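Local coordinates for DNA repair protein MmcB-related protein (Silicibacter pomeroyi, PDB 3DNX) that is of unknown function but, as a member of the MmcB-like family of the PDDEXK nuclease clan, may take part in DNA repair, at residues 18-23 against 57-62; 33-38 against 133-138; 67-72 against 80-85; 90-95 against 99-104. All coordinates share one frame; numbering follows the deposited sequence. Where two conformers were deposited one is given.

Contact 1: 18-23 against 57-62; sequences RGVARH and IECKSS. With NA (sodium ion), chain C.
V20 of helix 12-26 meets I57 and C59 of strand 54-59 through its two methyl branches. Its CG1, held anti to the backbone N (chi1 173°), lies 4.1 Å from I57 CD1 and nearly as close to I57 CG2, the side chains sliding past each other in opposite directions. V20 CG2 takes the other direction and stops 4.3 Å from C59 SG. Valine's small side chain lets the helix sit close to the strand, and its branching gives two methyls to divide between I57 and C59; A85 of the neighbouring strand widens the apolar patch.

The looser, polar side comprises the partly exposed R18 and R22 on the helix, R22 in a salt bridge with D145 of the second subunit, and a hydrated sodium ion at the strand end. C59 O coordinates this ion at 2.5 Å, with D65 and three waters. One of those waters accepts a hydrogen bond of 2.8 Å from K60 NZ, which also forms a salt bridge with D69. E58 and K60 lie across the strand from the apolar face, with D44 bonded to this strand: an arrangement consistent with the D...E-x-K signature of the PDDEXK nuclease fold.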
# COMPACT_ATOMS: atom_id res chain seq x y z
N ARG A 18 -3.33 -16.68 -1.01
CA ARG A 18 -2.95 -16.57 0.43
C ARG A 18 -1.61 -17.13 0.69
O ARG A 18 -0.77 -16.48 1.32
CB ARG A 18 -4.00 -17.23 1.32
CG ARG A 18 -3.88 -16.95 2.83
CD ARG A 18 -5.04 -17.75 3.42
NE ARG A 18 -5.32 -17.53 4.81
CZ ARG A 18 -5.06 -18.40 5.78
NH1 ARG A 18 -5.42 -18.09 7.02
NH2 ARG A 18 -4.43 -19.56 5.54
N GLY A 19 -1.36 -18.33 0.16
CA GLY A 19 -0.06 -18.98 0.33
C GLY A 19 1.04 -18.27 -0.37
O GLY A 19 2.13 -18.07 0.19
N VAL A 20 0.74 -17.76 -1.58
CA VAL A 20 1.72 -16.96 -2.29
C VAL A 20 2.14 -15.71 -1.50
O VAL A 20 3.36 -15.39 -1.39
CB VAL A 20 1.21 -16.58 -3.74
CG1 VAL A 20 2.18 -15.60 -4.38
CG2 VAL A 20 1.04 -17.84 -4.62
N ALA A 21 1.13 -14.98 -1.00
CA ALA A 21 1.35 -13.76 -0.22
C ALA A 21 2.20 -14.02 1.06
O ALA A 21 3.09 -13.21 1.39
CB ALA A 21 0.04 -13.11 0.13
N ARG A 22 1.91 -15.11 1.75
CA ARG A 22 2.71 -15.52 2.95
C ARG A 22 4.13 -15.69 2.55
O ARG A 22 5.03 -15.18 3.22
CB ARG A 22 2.19 -16.80 3.57
CG ARG A 22 0.90 -16.66 4.26
CD ARG A 22 0.34 -17.99 4.73
NE ARG A 22 -0.74 -17.78 5.68
CZ ARG A 22 -1.02 -18.59 6.70
NH1 ARG A 22 -0.37 -19.74 6.90
NH2 ARG A 22 -2.01 -18.29 7.51
N HIS A 23 4.37 -16.41 1.43
CA HIS A 23 5.73 -16.74 1.03
C HIS A 23 6.51 -15.53 0.54
O HIS A 23 7.69 -15.35 0.89
CB HIS A 23 5.72 -17.86 -0.06
CG HIS A 23 7.08 -18.38 -0.39
ND1 HIS A 23 7.90 -18.97 0.55
CD2 HIS A 23 7.82 -18.31 -1.53
CE1 HIS A 23 9.04 -19.30 -0.01
NE2 HIS A 23 9.02 -18.91 -1.27
N ILE A 57 1.90 -12.89 -10.47
CA ILE A 57 1.65 -14.30 -10.21
C ILE A 57 0.19 -14.60 -10.51
O ILE A 57 -0.72 -14.04 -9.88
CB ILE A 57 1.99 -14.71 -8.76
CG1 ILE A 57 3.44 -14.40 -8.46
CG2 ILE A 57 1.72 -16.21 -8.50
CD1 ILE A 57 3.59 -13.28 -7.50
N GLU A 58 -0.02 -15.48 -11.49
CA GLU A 58 -1.33 -15.97 -11.82
C GLU A 58 -1.57 -17.30 -11.13
O GLU A 58 -0.85 -18.30 -11.41
CB GLU A 58 -1.46 -16.12 -13.35
CG GLU A 58 -1.59 -14.83 -14.08
CD GLU A 58 -2.88 -14.11 -13.77
OE1 GLU A 58 -3.93 -14.51 -14.31
OE2 GLU A 58 -2.84 -13.15 -12.98
N CYS A 59 -2.63 -17.33 -10.34
CA CYS A 59 -2.98 -18.44 -9.49
C CYS A 59 -4.05 -19.27 -10.19
O CYS A 59 -5.20 -18.89 -10.23
CB CYS A 59 -3.47 -17.95 -8.13
SG CYS A 59 -2.22 -16.99 -7.25
N LYS A 60 -3.66 -20.41 -10.74
CA LYS A 60 -4.61 -21.25 -11.45
C LYS A 60 -5.00 -22.47 -10.61
O LYS A 60 -4.17 -23.30 -10.28
CB LYS A 60 -4.04 -21.65 -12.80
CG LYS A 60 -3.68 -20.46 -13.67
CD LYS A 60 -4.97 -19.68 -13.95
CE LYS A 60 -4.72 -18.46 -14.75
NZ LYS A 60 -6.00 -17.69 -15.02
N SER A 61 -6.28 -22.58 -10.30
CA SER A 61 -6.75 -23.54 -9.34
C SER A 61 -7.17 -24.85 -10.02
O SER A 61 -7.41 -25.85 -9.32
CB SER A 61 -7.91 -22.91 -8.58
OG SER A 61 -8.94 -22.51 -9.51
N SER A 62 -7.20 -24.83 -11.36
CA SER A 62 -7.65 -25.95 -12.20
C SER A 62 -7.03 -25.82 -13.60
O SER A 62 -6.68 -24.73 -14.01
CB SER A 62 -9.19 -25.92 -12.38
OG SER A 62 -9.83 -26.99 -11.72
NA NA C . -7.51 -18.12 -10.85
O HOH W 1 -6.49 -16.72 -12.42
O HOH W 2 -7.51 -16.80 -9.05
O HOH W 3 -9.54 -17.72 -11.92

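Contact 2: 33-38 against 133-138; sequences EEFVPA and ATHAAR
H135 of helix 122-144 touches E34 and F35 where edge strand 30-35 ends, in a partly buried contact of a helix side chain with a backbone corner. The chain turns a corner at E33 and E34; just there E34 and F35 both face V43, a G1 beta bulge. E34 has positive phi and psi (55° and 53°).

H135 fills most of the interface. Its CG is anti to the backbone N (chi1 177°), which carries the imidazole away from the helix and toward the corner. E34 O lies in the plane of the imidazole at its edge, 3.5 Å from H135 CE1. On the same ring, ND1 is 4.0 Å from F35 CD2 and near the plane of the phenyl group, at its edge; the two side chains pass obliquely. ND1 also has a polar partner, a water at 2.9 Å, and the same water accepts a 3.2 Å bond from V36 N. A histidine suits this position because its ring can lie at the edge of the phenyl group while a nitrogen still meets water. A second sodium ion, not the one at C59, lies about 3 Å from the H135 side chain.

F35 is buried as well: its ring touches L128 and K131 of helix 122-144 and V43 and M46 of strand 43-48. E33 forms a salt bridge with R144 of the second subunit, and A136 packs on A136 of that subunit. The corner therefore sits with strand 43-48 beside it in the sheet and helix 122-144 across it, whose other side meets the second subunit.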
# COMPACT_ATOMS: atom_id res chain seq x y z
N GLU A 33 -3.76 -8.34 -4.09
CA GLU A 33 -4.55 -9.20 -4.93
C GLU A 33 -5.45 -8.43 -5.90
O GLU A 33 -5.89 -7.29 -5.65
CB GLU A 33 -5.40 -10.12 -4.06
CG GLU A 33 -4.68 -11.25 -3.41
CD GLU A 33 -5.66 -12.27 -2.77
OE1 GLU A 33 -6.64 -12.74 -3.45
OE2 GLU A 33 -5.44 -12.63 -1.59
N GLU A 34 -5.74 -9.08 -7.03
CA GLU A 34 -6.66 -8.55 -8.04
C GLU A 34 -6.24 -7.16 -8.48
O GLU A 34 -7.01 -6.23 -8.45
CB GLU A 34 -8.08 -8.54 -7.47
CG GLU A 34 -8.46 -9.89 -6.95
CD GLU A 34 -9.91 -9.97 -6.55
OE1 GLU A 34 -10.38 -9.05 -5.86
OE2 GLU A 34 -10.56 -10.97 -6.93
N PHE A 35 -5.00 -7.06 -8.90
CA PHE A 35 -4.42 -5.83 -9.33
C PHE A 35 -4.65 -5.50 -10.82
O PHE A 35 -4.44 -6.37 -11.68
CB PHE A 35 -2.94 -5.87 -9.09
CG PHE A 35 -2.26 -4.62 -9.44
CD1 PHE A 35 -1.49 -4.54 -10.58
CD2 PHE A 35 -2.42 -3.49 -8.66
CE1 PHE A 35 -0.84 -3.39 -10.91
CE2 PHE A 35 -1.80 -2.32 -9.01
CZ PHE A 35 -0.99 -2.27 -10.13
N VAL A 36 -4.99 -4.26 -11.10
CA VAL A 36 -5.30 -3.79 -12.48
C VAL A 36 -4.16 -2.92 -13.03
O VAL A 36 -4.07 -1.73 -12.71
CB VAL A 36 -6.61 -3.02 -12.55
CG1 VAL A 36 -6.83 -2.45 -13.96
CG2 VAL A 36 -7.76 -3.89 -12.14
N PRO A 37 -3.29 -3.51 -13.86
CA PRO A 37 -2.19 -2.72 -14.42
C PRO A 37 -2.57 -1.79 -15.58
O PRO A 37 -1.84 -0.84 -15.89
CB PRO A 37 -1.19 -3.80 -14.86
CG PRO A 37 -2.04 -5.02 -15.16
CD PRO A 37 -3.25 -4.93 -14.28
N ALA A 38 -3.71 -2.08 -16.22
CA ALA A 38 -4.18 -1.33 -17.37
C ALA A 38 -5.60 -1.78 -17.61
O ALA A 38 -5.99 -2.88 -17.18
CB ALA A 38 -3.31 -1.61 -18.62
N ALA A 133 0.54 1.01 -4.46
CA ALA A 133 0.40 1.85 -3.23
C ALA A 133 -1.05 2.24 -2.97
O ALA A 133 -1.62 2.05 -1.89
CB ALA A 133 1.25 3.11 -3.34
N THR A 134 -1.66 2.75 -4.01
CA THR A 134 -3.03 3.19 -3.92
C THR A 134 -3.98 2.06 -3.61
O THR A 134 -4.87 2.22 -2.79
CB THR A 134 -3.43 3.88 -5.21
OG1 THR A 134 -2.55 5.00 -5.37
CG2 THR A 134 -4.86 4.36 -5.11
N HIS A 135 -3.77 0.91 -4.25
CA HIS A 135 -4.61 -0.26 -4.06
C HIS A 135 -4.50 -0.74 -2.62
O HIS A 135 -5.50 -0.95 -1.91
CB HIS A 135 -4.15 -1.34 -5.06
CG HIS A 135 -4.86 -2.65 -4.97
ND1 HIS A 135 -5.49 -3.23 -6.05
CD2 HIS A 135 -4.98 -3.54 -3.95
CE1 HIS A 135 -5.99 -4.40 -5.70
NE2 HIS A 135 -5.70 -4.62 -4.43
N ALA A 136 -3.26 -0.93 -2.20
CA ALA A 136 -3.00 -1.41 -0.86
C ALA A 136 -3.60 -0.52 0.20
O ALA A 136 -4.22 -1.00 1.17
CB ALA A 136 -1.51 -1.52 -0.68
N ALA A 137 -3.36 0.79 0.08
CA ALA A 137 -3.77 1.72 1.12
C ALA A 137 -5.30 1.87 1.18
O ALA A 137 -5.85 1.96 2.27
CB ALA A 137 -3.06 3.07 1.00
N ARG A 138 -5.98 1.83 0.04
CA ARG A 138 -7.45 1.86 0.02
C ARG A 138 -8.02 0.67 0.76
O ARG A 138 -8.88 0.83 1.62
CB ARG A 138 -8.03 1.87 -1.40
CG ARG A 138 -8.18 3.22 -1.97
CD ARG A 138 -8.89 3.20 -3.36
NE ARG A 138 -8.88 4.57 -3.89
CZ ARG A 138 -8.50 4.94 -5.12
NH1 ARG A 138 -8.11 4.04 -6.04
NH2 ARG A 138 -8.52 6.24 -5.45
O HOH W 4 -5.87 -2.23 -8.72

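Contact 3: 67-72 against 80-85; sequences QADAKW and DRYFWA
W72, Y82 and W84 form an aromatic cluster in the beta-alpha-beta unit made by strand 54-59, helix 63-68 and strand 81-86. W72 follows the helix, at the last position of a type I turn begun by D69, whereas Y82 and W84 are alternate residues of the strand and so project from the same face of the sheet.

W72 CG lies between the backbone N and the carbonyl carbon (chi1 66°), an uncommon setting that brings the indole against both strand rings. The edge of W84 points at the face of W72: W84 CZ2 approaches W72 CG at 3.7 Å, with the planes 60° apart. Y82 is different, since its ring is nearly parallel to the six-membered ring of W72 (26°) but slid so far that they barely overlap. There the closest pair is W72 CE3 and Y82 CE2, 3.5 Å apart. A broad, flat tryptophan suits position 84, where its edge meets the face of W72 while Y82 OH lies over one of its own faces.

D69 OD2 comes within 3.9 Å of W84 CZ3, the carboxylate steeply inclined to the indole; its salt bridge is with K60. Y82 OH, buried here and without a polar partner in the model, sits 3.2 Å above the plane of the W84 ring, toward its rim.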
# COMPACT_ATOMS: atom_id res chain seq x y z
N GLN A 67 -6.70 -22.78 -18.94
CA GLN A 67 -7.23 -22.69 -20.29
C GLN A 67 -7.85 -21.31 -20.60
O GLN A 67 -7.68 -20.78 -21.70
CB GLN A 67 -8.20 -23.86 -20.53
CG GLN A 67 -7.48 -25.24 -20.48
CD GLN A 67 -8.40 -26.44 -20.15
OE1 GLN A 67 -9.63 -26.32 -20.16
NE2 GLN A 67 -7.79 -27.61 -19.90
N ALA A 68 -8.53 -20.74 -19.62
CA ALA A 68 -9.12 -19.40 -19.72
C ALA A 68 -8.10 -18.22 -19.73
O ALA A 68 -8.44 -17.13 -20.16
CB ALA A 68 -10.13 -19.20 -18.58
N ASP A 69 -6.87 -18.42 -19.25
CA ASP A 69 -5.84 -17.36 -19.25
C ASP A 69 -4.95 -17.45 -20.54
O ASP A 69 -3.71 -17.27 -20.47
CB ASP A 69 -4.96 -17.51 -17.99
CG ASP A 69 -4.68 -16.17 -17.25
OD1 ASP A 69 -5.24 -15.09 -17.57
OD2 ASP A 69 -3.90 -16.24 -16.27
N ALA A 70 -5.58 -17.71 -21.68
CA ALA A 70 -4.90 -17.85 -23.00
C ALA A 70 -4.07 -16.63 -23.45
O ALA A 70 -3.04 -16.78 -24.12
CB ALA A 70 -5.91 -18.22 -24.08
N LYS A 71 -4.50 -15.43 -23.08
CA LYS A 71 -3.77 -14.19 -23.41
C LYS A 71 -2.72 -13.80 -22.34
O LYS A 71 -2.35 -12.63 -22.26
CB LYS A 71 -4.76 -13.01 -23.62
CG LYS A 71 -5.95 -13.29 -24.55
CD LYS A 71 -5.52 -13.61 -26.00
CE LYS A 71 -6.74 -13.80 -26.91
NZ LYS A 71 -6.53 -13.40 -28.34
N TRP A 72 -2.22 -14.78 -21.58
CA TRP A 72 -1.28 -14.55 -20.47
C TRP A 72 -0.01 -13.84 -20.91
O TRP A 72 0.62 -13.15 -20.12
CB TRP A 72 -0.89 -15.88 -19.75
CG TRP A 72 -0.10 -16.80 -20.61
CD1 TRP A 72 -0.58 -17.74 -21.49
CD2 TRP A 72 1.33 -16.86 -20.72
NE1 TRP A 72 0.46 -18.36 -22.15
CE2 TRP A 72 1.65 -17.84 -21.70
CE3 TRP A 72 2.37 -16.15 -20.12
CZ2 TRP A 72 2.96 -18.14 -22.08
CZ3 TRP A 72 3.69 -16.46 -20.49
CH2 TRP A 72 3.97 -17.45 -21.45
N ASP A 80 8.46 -7.40 -14.14
CA ASP A 80 9.83 -7.81 -14.32
C ASP A 80 9.90 -9.34 -14.43
O ASP A 80 10.68 -9.84 -15.22
CB ASP A 80 10.69 -7.37 -13.14
CG ASP A 80 10.75 -5.89 -13.00
OD1 ASP A 80 11.04 -5.18 -14.00
OD2 ASP A 80 10.54 -5.42 -11.89
N ARG A 81 9.08 -10.05 -13.66
CA ARG A 81 9.03 -11.51 -13.66
C ARG A 81 7.57 -11.96 -13.58
O ARG A 81 6.79 -11.39 -12.84
CB ARG A 81 9.81 -12.09 -12.49
CG ARG A 81 11.29 -11.75 -12.50
CD ARG A 81 12.04 -12.59 -11.49
NE ARG A 81 13.32 -12.00 -11.12
CZ ARG A 81 14.52 -12.49 -11.44
NH1 ARG A 81 15.60 -11.85 -11.03
NH2 ARG A 81 14.66 -13.60 -12.10
N TYR A 82 7.23 -12.94 -14.39
CA TYR A 82 5.91 -13.57 -14.48
C TYR A 82 5.95 -15.03 -14.04
O TYR A 82 6.81 -15.84 -14.51
CB TYR A 82 5.39 -13.50 -15.92
CG TYR A 82 4.07 -14.18 -16.07
CD1 TYR A 82 2.90 -13.52 -15.78
CD2 TYR A 82 3.99 -15.51 -16.51
CE1 TYR A 82 1.67 -14.16 -15.88
CE2 TYR A 82 2.78 -16.16 -16.60
CZ TYR A 82 1.62 -15.45 -16.32
OH TYR A 82 0.40 -16.06 -16.43
N PHE A 83 5.03 -15.39 -13.13
CA PHE A 83 4.94 -16.72 -12.52
C PHE A 83 3.52 -17.25 -12.60
O PHE A 83 2.53 -16.47 -12.52
CB PHE A 83 5.24 -16.75 -11.02
CG PHE A 83 6.60 -16.24 -10.64
CD1 PHE A 83 7.61 -17.10 -10.24
CD2 PHE A 83 6.86 -14.87 -10.64
CE1 PHE A 83 8.86 -16.61 -9.86
CE2 PHE A 83 8.09 -14.38 -10.26
CZ PHE A 83 9.10 -15.24 -9.89
N TRP A 84 3.44 -18.58 -12.71
CA TRP A 84 2.24 -19.32 -12.37
C TRP A 84 2.32 -19.80 -10.94
O TRP A 84 3.41 -20.02 -10.43
CB TRP A 84 2.07 -20.52 -13.29
CG TRP A 84 2.07 -20.18 -14.73
CD1 TRP A 84 3.13 -20.22 -15.56
CD2 TRP A 84 0.94 -19.77 -15.52
NE1 TRP A 84 2.74 -19.86 -16.84
CE2 TRP A 84 1.41 -19.55 -16.82
CE3 TRP A 84 -0.42 -19.55 -15.25
CZ2 TRP A 84 0.56 -19.15 -17.85
CZ3 TRP A 84 -1.25 -19.14 -16.26
CH2 TRP A 84 -0.76 -18.93 -17.54
N ALA A 85 1.17 -19.90 -10.27
CA ALA A 85 1.06 -20.54 -8.94
C ALA A 85 -0.09 -21.57 -9.04
O ALA A 85 -1.19 -21.23 -9.42
CB ALA A 85 0.80 -19.52 -7.82

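Contact 4: 90-95 against 99-104; sequences FPAELL and SGLLIA
A92 and L101 face each other with CA atoms 8.4 Å apart, one on a short 3-10 turn (92-94) and the other on strand 100-104. The turn is entered through P91, the centre of an inverse gamma turn, where the bond from A92 N to F90 O is weak. It is then held by two backbone bonds, L94 N to P91 O and L95 N to A92 O, after which the chain closes in again, with L95 and S99 7.7 Å apart between their CA atoms. Proline suits the entrance because its ring fixes phi near the value such a turn needs.

L101 serves both partners across the gap. With its CG anti to the backbone N (chi1 -179°), the side chain extends out from the strand and divides its methyls: CD2 comes to 3.9 Å from A92 CB, and CD1 to 3.3 Å from L95 CD1. The second distance is tighter than usual van der Waals contact, so the leucine tips are pressed together while their side chains cross at about a right angle. Alanine's single methyl lets the turn come near the sheet, and the branched ends of the two leucines fill the space between loop and strand.

L95 also rests on W84 and on F66 of helix 63-68, and L101 on V112 of strand 109-113. The arrangement is consistent with a crossover in an alpha/beta fold: strands 81-86 and 100-104 are parallel neighbours, and the loop joining them, with a 3-10 turn in place of a full helix, packs against the sheet at L101 and W84.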
# COMPACT_ATOMS: atom_id res chain seq x y z
N PHE A 90 -2.17 -30.00 -9.72
CA PHE A 90 -2.09 -29.43 -11.08
C PHE A 90 -1.01 -30.12 -11.95
O PHE A 90 0.09 -30.41 -11.47
CB PHE A 90 -1.85 -27.92 -10.99
CG PHE A 90 -2.03 -27.19 -12.30
CD1 PHE A 90 -3.21 -26.51 -12.58
CD2 PHE A 90 -1.03 -27.21 -13.27
CE1 PHE A 90 -3.39 -25.84 -13.81
CE2 PHE A 90 -1.20 -26.56 -14.51
CZ PHE A 90 -2.39 -25.87 -14.77
N PRO A 91 -1.30 -30.38 -13.25
CA PRO A 91 -0.30 -30.94 -14.18
C PRO A 91 0.69 -29.84 -14.62
O PRO A 91 0.59 -29.28 -15.73
CB PRO A 91 -1.17 -31.46 -15.37
CG PRO A 91 -2.26 -30.50 -15.38
CD PRO A 91 -2.59 -30.17 -13.94
N ALA A 92 1.62 -29.52 -13.72
CA ALA A 92 2.56 -28.43 -13.90
C ALA A 92 3.39 -28.45 -15.19
O ALA A 92 3.79 -27.39 -15.68
CB ALA A 92 3.52 -28.35 -12.63
N GLU A 93 3.65 -29.62 -15.75
CA GLU A 93 4.41 -29.77 -17.00
C GLU A 93 3.76 -29.13 -18.21
O GLU A 93 4.42 -28.85 -19.20
CB GLU A 93 4.68 -31.25 -17.31
CG GLU A 93 5.81 -31.86 -16.44
CD GLU A 93 6.12 -33.30 -16.68
OE1 GLU A 93 5.58 -33.99 -17.63
OE2 GLU A 93 6.95 -33.82 -15.89
N LEU A 94 2.46 -28.94 -18.13
CA LEU A 94 1.67 -28.30 -19.20
C LEU A 94 1.81 -26.80 -19.21
O LEU A 94 1.44 -26.18 -20.18
CB LEU A 94 0.19 -28.69 -19.07
CG LEU A 94 -0.07 -30.21 -19.21
CD1 LEU A 94 -1.58 -30.45 -19.39
CD2 LEU A 94 0.72 -30.93 -20.33
N LEU A 95 2.34 -26.20 -18.13
CA LEU A 95 2.52 -24.75 -18.11
C LEU A 95 3.71 -24.36 -19.04
O LEU A 95 4.65 -25.14 -19.23
CB LEU A 95 2.72 -24.22 -16.71
CG LEU A 95 1.61 -24.49 -15.71
CD1 LEU A 95 2.06 -24.29 -14.18
CD2 LEU A 95 0.43 -23.61 -16.06
N SER A 99 7.96 -19.56 -18.23
CA SER A 99 7.40 -18.95 -17.04
C SER A 99 8.03 -19.42 -15.74
O SER A 99 8.58 -20.52 -15.65
CB SER A 99 5.91 -19.27 -17.00
OG SER A 99 5.31 -18.74 -18.18
N GLY A 100 7.97 -18.58 -14.74
CA GLY A 100 8.26 -18.99 -13.38
C GLY A 100 7.12 -19.84 -12.81
O GLY A 100 6.03 -19.88 -13.37
N LEU A 101 7.41 -20.56 -11.71
CA LEU A 101 6.43 -21.46 -11.15
C LEU A 101 6.55 -21.56 -9.66
O LEU A 101 7.64 -21.86 -9.12
CB LEU A 101 6.56 -22.87 -11.79
CG LEU A 101 5.58 -23.97 -11.33
CD1 LEU A 101 4.11 -23.63 -11.64
CD2 LEU A 101 5.92 -25.37 -11.98
N LEU A 102 5.41 -21.40 -8.99
CA LEU A 102 5.30 -21.69 -7.58
C LEU A 102 4.32 -22.81 -7.39
O LEU A 102 3.31 -22.89 -8.10
CB LEU A 102 4.78 -20.49 -6.74
CG LEU A 102 5.68 -19.27 -6.56
CD1 LEU A 102 5.59 -18.40 -7.78
CD2 LEU A 102 5.27 -18.49 -5.37
N ILE A 103 4.61 -23.67 -6.44
CA ILE A 103 3.61 -24.60 -5.93
C ILE A 103 3.10 -24.06 -4.59
O ILE A 103 3.89 -23.75 -3.70
CB ILE A 103 4.19 -26.03 -5.73
CG1 ILE A 103 4.92 -26.55 -6.99
CG2 ILE A 103 3.10 -26.96 -5.26
CD1 ILE A 103 4.04 -26.78 -8.15
N ALA A 104 1.78 -23.92 -4.47
CA ALA A 104 1.16 -23.20 -3.38
C ALA A 104 -0.06 -23.95 -2.84
O ALA A 104 -0.59 -24.87 -3.50
CB ALA A 104 0.75 -21.78 -3.85

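All four contacts reach the same mixed sheet. Contacts 1, 3 and 4 cluster, their centres 10 to 12 Å apart. Contacts 1 and 3 share the pairing of strands 54-59 and 81-86, where A85 N lies 2.8 Å from E58 O; contacts 3 and 4 share that of 81-86 and 100-104. The carboxylate oxygens E58 OE1 and D69 OD2 lie 2.6 Å apart, near K60, at the probable PDDEXK-type site, and the sodium ion of contact 1 is about 7 Å from the D69 side chain. Contact 2 stands apart at the outermost strand 30-35, on the opposite side of the chain's centre from contacts 3 and 4; like contact 1, it touches the second subunit.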